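Local coordinates for mandelate racemase/muconate lactonizing protein (Alicyclobacillus acidocaldarius LAA1, PDB 3QLD), which is of unknown specific function but belongs to the enolase superfamily, pairing a capping domain with a TIM-like barrel, at residues Glu139-Leu153 with Phe165-Ala179. Sequence-based numbering, arbitrary orientation.
Sequences EVSATLGMSESLDVL and FRRVKLKIAPGRDRA
Parallel strand pairing between Ala142-Leu144 and Val168-Leu170 joins the first two strands of the barrel sheet, the helix 150-162 connecting them. Backbone hydrogen bonds run back and forth: Ala142 N donates to Arg167 O (2.9 Å), Lys169 N to Ala142 O (2.8 Å), and Leu144 N to Lys169 O. On the face packed against helix 150-162, small Ala142 leaves room for an aromatic ring: its CB sits over one face of Phe165 in a CH-pi contact, 3.8 Å from the centroid, while Val140 CG1 meets the ring's edge. Leu144 CD1 lies beside Leu170 CD2 (3.9 Å), branched apolar chains suited to a buried layer. The other face is polar. Ser141 OG accepts a weak hydrogen bond from Arg167 NE, the guanidinium being held further by Gln218 and a salt bridge to Asp323; Thr143 OG1 flanks the aliphatic part of Lys169, which pairs with Asp323 and Glu221. Beyond the strands, the flat Arg176 guanidinium is sandwiched: selenomethionine Met146 CE rests over its centre, 3.3 Å from CZ, and Glu148 OE2 lies over the opposite face, 3.2 Å from NH2, a salt bridge of charge alone. This is the right-handed beta-alpha-beta crossover of a TIM-like barrel, Arg167 and Lys169 directed to its interior, Val168 and Leu170 to the helix layer.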
ATOM      1  N   GLU A 139     -19.277  24.981   2.230  1.00 31.52           N
ATOM      2  CA  GLU A 139     -20.516  24.432   1.728  1.00 31.57           C
ATOM      3  C   GLU A 139     -20.409  22.912   1.635  1.00 32.33           C
ATOM      4  O   GLU A 139     -19.311  22.412   1.480  1.00 32.35           O
ATOM      5  CB  GLU A 139     -20.814  24.882   0.328  1.00 32.92           C
ATOM      6  CG  GLU A 139     -20.562  26.333  -0.016  1.00 41.53           C
ATOM      7  CD  GLU A 139     -20.934  26.570  -1.481  1.00 46.87           C
ATOM      8  OE1 GLU A 139     -20.174  26.121  -2.385  1.00 50.80           O
ATOM      9  OE2 GLU A 139     -21.994  27.172  -1.718  1.00 49.46           O
ATOM     10  N   VAL A 140     -21.552  22.223   1.617  1.00 31.18           N
ATOM     11  CA  VAL A 140     -21.626  20.778   1.867  1.00 32.38           C
ATOM     12  C   VAL A 140     -22.350  20.168   0.671  1.00 32.03           C
ATOM     13  O   VAL A 140     -23.329  20.749   0.225  1.00 32.86           O
ATOM     14  CB  VAL A 140     -22.431  20.493   3.176  1.00 31.88           C
ATOM     15  CG1 VAL A 140     -22.629  18.996   3.327  1.00 33.15           C
ATOM     16  CG2 VAL A 140     -21.727  21.088   4.392  1.00 32.99           C
ATOM     17  N   SER A 141     -21.856  19.041   0.131  1.00 29.99           N
ATOM     18  CA  SER A 141     -22.524  18.282  -0.954  1.00 29.86           C
ATOM     19  C   SER A 141     -23.326  17.079  -0.476  1.00 30.36           C
ATOM     20  O   SER A 141     -23.017  16.524   0.562  1.00 29.36           O
ATOM     21  CB  SER A 141     -21.388  17.755  -1.911  1.00 30.16           C
ATOM     22  OG  SER A 141     -21.880  16.954  -3.017  1.00 29.71           O
ATOM     23  N   ALA A 142     -24.275  16.606  -1.276  1.00 30.96           N
ATOM     24  CA  ALA A 142     -24.957  15.360  -1.023  1.00 33.02           C
ATOM     25  C   ALA A 142     -24.703  14.285  -2.101  1.00 32.93           C
ATOM     26  O   ALA A 142     -24.865  14.526  -3.308  1.00 32.63           O
ATOM     27  CB  ALA A 142     -26.531  15.615  -0.889  1.00 34.21           C
ATOM     28  N   THR A 143     -24.313  13.082  -1.666  1.00 33.28           N
ATOM     29  CA  THR A 143     -24.125  11.951  -2.585  1.00 33.18           C
ATOM     30  C   THR A 143     -25.403  11.156  -2.747  1.00 33.22           C
ATOM     31  O   THR A 143     -26.039  10.776  -1.753  1.00 32.09           O
ATOM     32  CB  THR A 143     -23.020  11.023  -2.057  1.00 33.75           C
ATOM     33  OG1 THR A 143     -21.881  11.837  -1.773  1.00 34.00           O
ATOM     34  CG2 THR A 143     -22.668   9.931  -3.099  1.00 36.15           C
ATOM     35  N   LEU A 144     -25.810  10.941  -3.990  1.00 33.08           N
ATOM     36  CA  LEU A 144     -27.043  10.209  -4.285  1.00 35.16           C
ATOM     37  C   LEU A 144     -26.699   8.904  -5.000  1.00 37.05           C
ATOM     38  O   LEU A 144     -25.941   8.914  -6.014  1.00 36.18           O
ATOM     39  CB  LEU A 144     -28.011  11.048  -5.128  1.00 35.31           C
ATOM     40  CG  LEU A 144     -28.329  12.515  -4.779  1.00 37.50           C
ATOM     41  CD1 LEU A 144     -29.368  12.990  -5.706  1.00 39.45           C
ATOM     42  CD2 LEU A 144     -28.787  12.697  -3.313  1.00 40.30           C
ATOM     43  N   GLY A 145     -27.232   7.789  -4.469  1.00 38.12           N
ATOM     44  CA  GLY A 145     -26.954   6.451  -5.022  1.00 39.06           C
ATOM     45  C   GLY A 145     -27.608   6.299  -6.375  1.00 40.44           C
ATOM     46  O   GLY A 145     -28.485   7.083  -6.719  1.00 40.13           O
HETATM   47  N   MSE A 146     -27.228   5.305  -7.168  1.00 43.25           N
HETATM   48  CA  MSE A 146     -27.972   5.139  -8.420  1.00 47.64           C
HETATM   49  C   MSE A 146     -29.190   4.220  -8.280  1.00 49.85           C
HETATM   50  O   MSE A 146     -29.156   3.238  -7.517  1.00 50.64           O
HETATM   51  CB  MSE A 146     -27.071   4.697  -9.591  1.00 48.33           C
HETATM   52  CG  MSE A 146     -26.391   3.377  -9.471  1.00 50.03           C
HETATM   53 SE   MSE A 146     -24.992   3.227 -10.879  1.00 57.88          SE
HETATM   54  CE  MSE A 146     -25.081   1.290 -11.238  1.00 56.04           C
ATOM     55  N   SER A 147     -30.257   4.528  -9.011  1.00 51.74           N
ATOM     56  CA  SER A 147     -31.397   3.580  -9.129  1.00 53.86           C
ATOM     57  C   SER A 147     -31.806   3.355 -10.574  1.00 54.79           C
ATOM     58  O   SER A 147     -31.674   4.242 -11.418  1.00 54.96           O
ATOM     59  CB  SER A 147     -32.611   4.050  -8.326  1.00 53.55           C
ATOM     60  OG  SER A 147     -32.692   5.451  -8.391  1.00 54.11           O
ATOM     61  N   GLU A 148     -32.321   2.160 -10.857  1.00 56.51           N
ATOM     62  CA  GLU A 148     -32.804   1.865 -12.202  1.00 57.57           C
ATOM     63  C   GLU A 148     -34.123   2.606 -12.456  1.00 57.26           C
ATOM     64  O   GLU A 148     -34.597   2.662 -13.598  1.00 57.19           O
ATOM     65  CB  GLU A 148     -32.904   0.348 -12.438  1.00 58.69           C
ATOM     66  CG  GLU A 148     -32.360  -0.084 -13.809  1.00 61.06           C
ATOM     67  CD  GLU A 148     -31.286  -1.176 -13.701  1.00 65.00           C
ATOM     68  OE1 GLU A 148     -30.967  -1.805 -14.733  1.00 66.38           O
ATOM     69  OE2 GLU A 148     -30.749  -1.400 -12.591  1.00 66.50           O
ATOM     70  N   SER A 149     -34.665   3.202 -11.381  1.00 57.09           N
ATOM     71  CA  SER A 149     -35.793   4.132 -11.429  1.00 57.03           C
ATOM     72  C   SER A 149     -35.359   5.610 -11.449  1.00 57.03           C
ATOM     73  O   SER A 149     -34.858   6.145 -10.457  1.00 56.77           O
ATOM     74  CB  SER A 149     -36.727   3.873 -10.229  1.00 57.38           C
ATOM     75  OG  SER A 149     -37.743   4.867 -10.125  1.00 57.45           O
ATOM     76  N   LEU A 150     -35.586   6.281 -12.578  1.00 57.40           N
ATOM     77  CA  LEU A 150     -35.256   7.705 -12.727  1.00 57.44           C
ATOM     78  C   LEU A 150     -36.108   8.607 -11.798  1.00 56.91           C
ATOM     79  O   LEU A 150     -35.722   9.752 -11.472  1.00 56.46           O
ATOM     80  CB  LEU A 150     -35.380   8.079 -14.211  1.00 58.16           C
ATOM     81  CG  LEU A 150     -35.177   9.430 -14.905  1.00 59.22           C
ATOM     82  CD1 LEU A 150     -34.036  10.300 -14.328  1.00 59.22           C
ATOM     83  CD2 LEU A 150     -34.985   9.162 -16.428  1.00 59.61           C
ATOM     84  N   ASP A 151     -37.250   8.065 -11.359  1.00 56.45           N
ATOM     85  CA  ASP A 151     -38.153   8.734 -10.418  1.00 56.00           C
ATOM     86  C   ASP A 151     -37.553   8.835  -9.000  1.00 54.74           C
ATOM     87  O   ASP A 151     -37.462   9.937  -8.421  1.00 54.11           O
ATOM     88  CB  ASP A 151     -39.519   8.012 -10.377  1.00 57.27           C
ATOM     89  CG  ASP A 151     -40.258   8.030 -11.740  1.00 60.33           C
ATOM     90  OD1 ASP A 151     -40.087   9.000 -12.530  1.00 62.31           O
ATOM     91  OD2 ASP A 151     -41.022   7.063 -12.022  1.00 65.60           O
ATOM     92  N   VAL A 152     -37.145   7.682  -8.455  1.00 52.71           N
ATOM     93  CA  VAL A 152     -36.406   7.631  -7.200  1.00 51.04           C
ATOM     94  C   VAL A 152     -35.301   8.698  -7.238  1.00 48.97           C
ATOM     95  O   VAL A 152     -35.228   9.549  -6.349  1.00 48.23           O
ATOM     96  CB  VAL A 152     -35.773   6.233  -6.938  1.00 51.47           C
ATOM     97  CG1 VAL A 152     -34.990   6.208  -5.569  1.00 52.56           C
ATOM     98  CG2 VAL A 152     -36.817   5.124  -6.974  1.00 52.07           C
ATOM     99  N   LEU A 153     -34.484   8.675  -8.293  1.00 46.53           N
ATOM    100  CA  LEU A 153     -33.371   9.631  -8.421  1.00 44.73           C
ATOM    101  C   LEU A 153     -33.769  11.100  -8.217  1.00 43.92           C
ATOM    102  O   LEU A 153     -33.235  11.791  -7.323  1.00 43.06           O
ATOM    103  CB  LEU A 153     -32.649   9.464  -9.766  1.00 44.49           C
ATOM    104  CG  LEU A 153     -31.515  10.488  -9.840  1.00 43.44           C
ATOM    105  CD1 LEU A 153     -30.372  10.101  -8.936  1.00 48.53           C
ATOM    106  CD2 LEU A 153     -31.064  10.695 -11.239  1.00 45.55           C
ATOM    107  N   PHE A 165     -28.340  21.581   0.395  1.00 35.40           N
ATOM    108  CA  PHE A 165     -26.996  21.074   0.005  1.00 35.24           C
ATOM    109  C   PHE A 165     -26.621  21.788  -1.265  1.00 34.89           C
ATOM    110  O   PHE A 165     -27.460  21.903  -2.163  1.00 36.16           O
ATOM    111  CB  PHE A 165     -27.054  19.593  -0.313  1.00 34.72           C
ATOM    112  CG  PHE A 165     -27.144  18.716   0.890  1.00 37.98           C
ATOM    113  CD1 PHE A 165     -25.994  18.396   1.630  1.00 34.84           C
ATOM    114  CD2 PHE A 165     -28.379  18.184   1.280  1.00 39.05           C
ATOM    115  CE1 PHE A 165     -26.099  17.580   2.777  1.00 39.44           C
ATOM    116  CE2 PHE A 165     -28.473  17.350   2.411  1.00 44.27           C
ATOM    117  CZ  PHE A 165     -27.297  17.048   3.154  1.00 41.02           C
ATOM    118  N   ARG A 166     -25.369  22.197  -1.371  1.00 34.97           N
ATOM    119  CA  ARG A 166     -24.953  23.136  -2.406  1.00 35.36           C
ATOM    120  C   ARG A 166     -24.332  22.402  -3.609  1.00 34.45           C
ATOM    121  O   ARG A 166     -23.907  23.020  -4.599  1.00 34.12           O
ATOM    122  CB  ARG A 166     -23.999  24.164  -1.809  1.00 36.00           C
ATOM    123  CG  ARG A 166     -24.708  25.080  -0.745  1.00 42.04           C
ATOM    124  CD  ARG A 166     -25.874  25.923  -1.364  1.00 48.98           C
ATOM    125  NE  ARG A 166     -26.164  27.076  -0.485  1.00 57.77           N
ATOM    126  CZ  ARG A 166     -25.250  27.982  -0.115  1.00 59.31           C
ATOM    127  NH1 ARG A 166     -24.008  27.889  -0.558  1.00 61.69           N
ATOM    128  NH2 ARG A 166     -25.559  28.990   0.694  1.00 60.76           N
ATOM    129  N   ARG A 167     -24.304  21.075  -3.516  1.00 34.43           N
ATOM    130  CA  ARG A 167     -23.829  20.221  -4.635  1.00 32.55           C
ATOM    131  C   ARG A 167     -24.560  18.940  -4.554  1.00 31.27           C
ATOM    132  O   ARG A 167     -24.833  18.447  -3.433  1.00 31.14           O
ATOM    133  CB  ARG A 167     -22.332  19.964  -4.521  1.00 32.40           C
ATOM    134  CG  ARG A 167     -21.684  19.373  -5.807  1.00 32.45           C
ATOM    135  CD  ARG A 167     -20.156  19.211  -5.732  1.00 31.29           C
ATOM    136  NE  ARG A 167     -19.777  18.274  -4.656  1.00 30.63           N
ATOM    137  CZ  ARG A 167     -18.588  18.329  -4.056  1.00 31.41           C
ATOM    138  NH1 ARG A 167     -17.671  19.173  -4.486  1.00 28.56           N
ATOM    139  NH2 ARG A 167     -18.273  17.494  -3.067  1.00 31.93           N
ATOM    140  N   VAL A 168     -24.853  18.336  -5.698  1.00 28.25           N
ATOM    141  CA  VAL A 168     -25.161  16.912  -5.628  1.00 29.07           C
ATOM    142  C   VAL A 168     -24.099  16.100  -6.379  1.00 29.15           C
ATOM    143  O   VAL A 168     -23.653  16.539  -7.466  1.00 26.79           O
ATOM    144  CB  VAL A 168     -26.583  16.516  -6.179  1.00 28.95           C
ATOM    145  CG1 VAL A 168     -27.696  17.099  -5.259  1.00 30.96           C
ATOM    146  CG2 VAL A 168     -26.764  16.902  -7.662  1.00 27.35           C
ATOM    147  N   LYS A 169     -23.758  14.914  -5.846  1.00 27.66           N
ATOM    148  CA  LYS A 169     -22.803  13.996  -6.560  1.00 26.50           C
ATOM    149  C   LYS A 169     -23.546  12.714  -6.848  1.00 27.77           C
ATOM    150  O   LYS A 169     -23.976  11.970  -5.928  1.00 27.65           O
ATOM    151  CB  LYS A 169     -21.522  13.753  -5.745  1.00 27.83           C
ATOM    152  CG  LYS A 169     -20.464  12.814  -6.438  1.00 26.92           C
ATOM    153  CD  LYS A 169     -19.112  12.893  -5.755  1.00 30.52           C
ATOM    154  CE  LYS A 169     -19.177  12.625  -4.235  1.00 36.31           C
ATOM    155  NZ  LYS A 169     -17.983  11.877  -3.676  1.00 36.70           N
ATOM    156  N   LEU A 170     -23.755  12.452  -8.122  1.00 26.63           N
ATOM    157  CA  LEU A 170     -24.480  11.332  -8.563  1.00 27.02           C
ATOM    158  C   LEU A 170     -23.576  10.116  -8.833  1.00 28.40           C
ATOM    159  O   LEU A 170     -22.595  10.220  -9.581  1.00 26.18           O
ATOM    160  CB  LEU A 170     -25.122  11.669  -9.899  1.00 28.15           C
ATOM    161  CG  LEU A 170     -25.965  12.948  -9.926  1.00 32.64           C
ATOM    162  CD1 LEU A 170     -26.753  12.825 -11.218  1.00 31.90           C
ATOM    163  CD2 LEU A 170     -26.926  12.886  -8.713  1.00 35.35           C
ATOM    164  N   LYS A 171     -23.966   8.948  -8.303  1.00 26.71           N
ATOM    165  CA  LYS A 171     -23.272   7.702  -8.662  1.00 28.17           C
ATOM    166  C   LYS A 171     -23.661   7.324 -10.058  1.00 28.14           C
ATOM    167  O   LYS A 171     -24.835   7.379 -10.414  1.00 30.18           O
ATOM    168  CB  LYS A 171     -23.625   6.586  -7.661  1.00 28.55           C
ATOM    169  CG  LYS A 171     -23.109   6.884  -6.284  1.00 32.76           C
ATOM    170  CD  LYS A 171     -21.596   6.574  -6.159  1.00 39.65           C
ATOM    171  CE  LYS A 171     -21.044   7.071  -4.807  1.00 43.46           C
ATOM    172  NZ  LYS A 171     -19.983   6.157  -4.273  1.00 44.07           N
ATOM    173  N   ILE A 172     -22.667   7.027 -10.900  1.00 26.64           N
ATOM    174  CA  ILE A 172     -22.910   6.663 -12.252  1.00 24.78           C
ATOM    175  C   ILE A 172     -22.110   5.399 -12.670  1.00 27.46           C
ATOM    176  O   ILE A 172     -21.114   5.045 -12.009  1.00 25.71           O
ATOM    177  CB  ILE A 172     -22.563   7.809 -13.238  1.00 26.74           C
ATOM    178  CG1 ILE A 172     -21.061   8.152 -13.169  1.00 23.35           C
ATOM    179  CG2 ILE A 172     -23.528   9.005 -12.975  1.00 24.21           C
ATOM    180  CD1 ILE A 172     -20.583   8.936 -14.438  1.00 21.97           C
ATOM    181  N   ALA A 173     -22.627   4.710 -13.690  1.00 27.63           N
ATOM    182  CA  ALA A 173     -21.981   3.550 -14.280  1.00 29.00           C
ATOM    183  C   ALA A 173     -22.430   3.420 -15.697  1.00 30.90           C
ATOM    184  O   ALA A 173     -23.408   4.058 -16.097  1.00 32.75           O
ATOM    185  CB  ALA A 173     -22.273   2.254 -13.460  1.00 29.48           C
ATOM    186  N   PRO A 174     -21.707   2.628 -16.501  1.00 32.90           N
ATOM    187  CA  PRO A 174     -22.059   2.507 -17.907  1.00 35.26           C
ATOM    188  C   PRO A 174     -23.514   2.043 -18.045  1.00 37.67           C
ATOM    189  O   PRO A 174     -23.893   1.087 -17.399  1.00 37.74           O
ATOM    190  CB  PRO A 174     -21.087   1.441 -18.407  1.00 36.12           C
ATOM    191  CG  PRO A 174     -19.876   1.578 -17.446  1.00 32.51           C
ATOM    192  CD  PRO A 174     -20.521   1.815 -16.142  1.00 33.09           C
ATOM    193  N   GLY A 175     -24.322   2.766 -18.825  1.00 39.37           N
ATOM    194  CA  GLY A 175     -25.713   2.378 -19.058  1.00 39.34           C
ATOM    195  C   GLY A 175     -26.660   3.092 -18.131  1.00 39.40           C
ATOM    196  O   GLY A 175     -27.890   3.068 -18.348  1.00 40.24           O
ATOM    197  N   ARG A 176     -26.113   3.690 -17.071  1.00 38.25           N
ATOM    198  CA  ARG A 176     -26.904   4.447 -16.087  1.00 37.66           C
ATOM    199  C   ARG A 176     -26.067   5.661 -15.758  1.00 35.61           C
ATOM    200  O   ARG A 176     -25.532   5.795 -14.680  1.00 33.46           O
ATOM    201  CB  ARG A 176     -27.198   3.595 -14.853  1.00 39.72           C
ATOM    202  CG  ARG A 176     -26.939   2.060 -15.073  1.00 43.97           C
ATOM    203  CD  ARG A 176     -27.877   1.070 -14.334  1.00 52.93           C
ATOM    204  NE  ARG A 176     -28.338   1.539 -13.020  1.00 59.79           N
ATOM    205  CZ  ARG A 176     -28.295   0.835 -11.887  1.00 63.67           C
ATOM    206  NH1 ARG A 176     -28.756   1.378 -10.756  1.00 63.86           N
ATOM    207  NH2 ARG A 176     -27.809  -0.413 -11.874  1.00 66.65           N
ATOM    208  N   ASP A 177     -25.977   6.567 -16.727  1.00 34.02           N
ATOM    209  CA  ASP A 177     -25.179   7.775 -16.585  1.00 34.18           C
ATOM    210  C   ASP A 177     -25.859   8.967 -17.283  1.00 33.80           C
ATOM    211  O   ASP A 177     -26.321   9.878 -16.602  1.00 33.81           O
ATOM    212  CB  ASP A 177     -23.711   7.576 -17.077  1.00 32.84           C
ATOM    213  CG  ASP A 177     -23.600   6.777 -18.401  1.00 33.59           C
ATOM    214  OD1 ASP A 177     -24.502   6.807 -19.258  1.00 34.27           O
ATOM    215  OD2 ASP A 177     -22.561   6.103 -18.604  1.00 36.55           O
ATOM    216  N   ARG A 178     -25.901   8.935 -18.610  1.00 34.80           N
ATOM    217  CA  ARG A 178     -26.396  10.081 -19.412  1.00 37.35           C
ATOM    218  C   ARG A 178     -27.850  10.449 -19.011  1.00 37.94           C
ATOM    219  O   ARG A 178     -28.181  11.627 -18.840  1.00 39.18           O
ATOM    220  CB  ARG A 178     -26.284   9.766 -20.915  1.00 36.19           C
ATOM    221  CG  ARG A 178     -26.394  11.000 -21.792  1.00 40.62           C
ATOM    222  CD  ARG A 178     -26.725  10.681 -23.237  1.00 46.56           C
ATOM    223  NE  ARG A 178     -27.166  11.882 -23.975  1.00 50.97           N
ATOM    224  CZ  ARG A 178     -28.241  11.965 -24.766  1.00 54.20           C
ATOM    225  NH1 ARG A 178     -29.052  10.915 -24.950  1.00 54.36           N
ATOM    226  NH2 ARG A 178     -28.509  13.118 -25.393  1.00 52.69           N
ATOM    227  N   ALA A 179     -28.699   9.438 -18.831  1.00 38.97           N
ATOM    228  CA  ALA A 179     -30.138   9.704 -18.566  1.00 39.21           C
ATOM    229  C   ALA A 179     -30.400  10.426 -17.218  1.00 39.69           C
ATOM    230  O   ALA A 179     -31.133  11.464 -17.134  1.00 38.68           O
ATOM    231  CB  ALA A 179     -30.937   8.411 -18.686  1.00 40.26           C
TER
HETATM  232  O   HOH W   1     -27.285   8.639  -8.987  1.00 39.57           O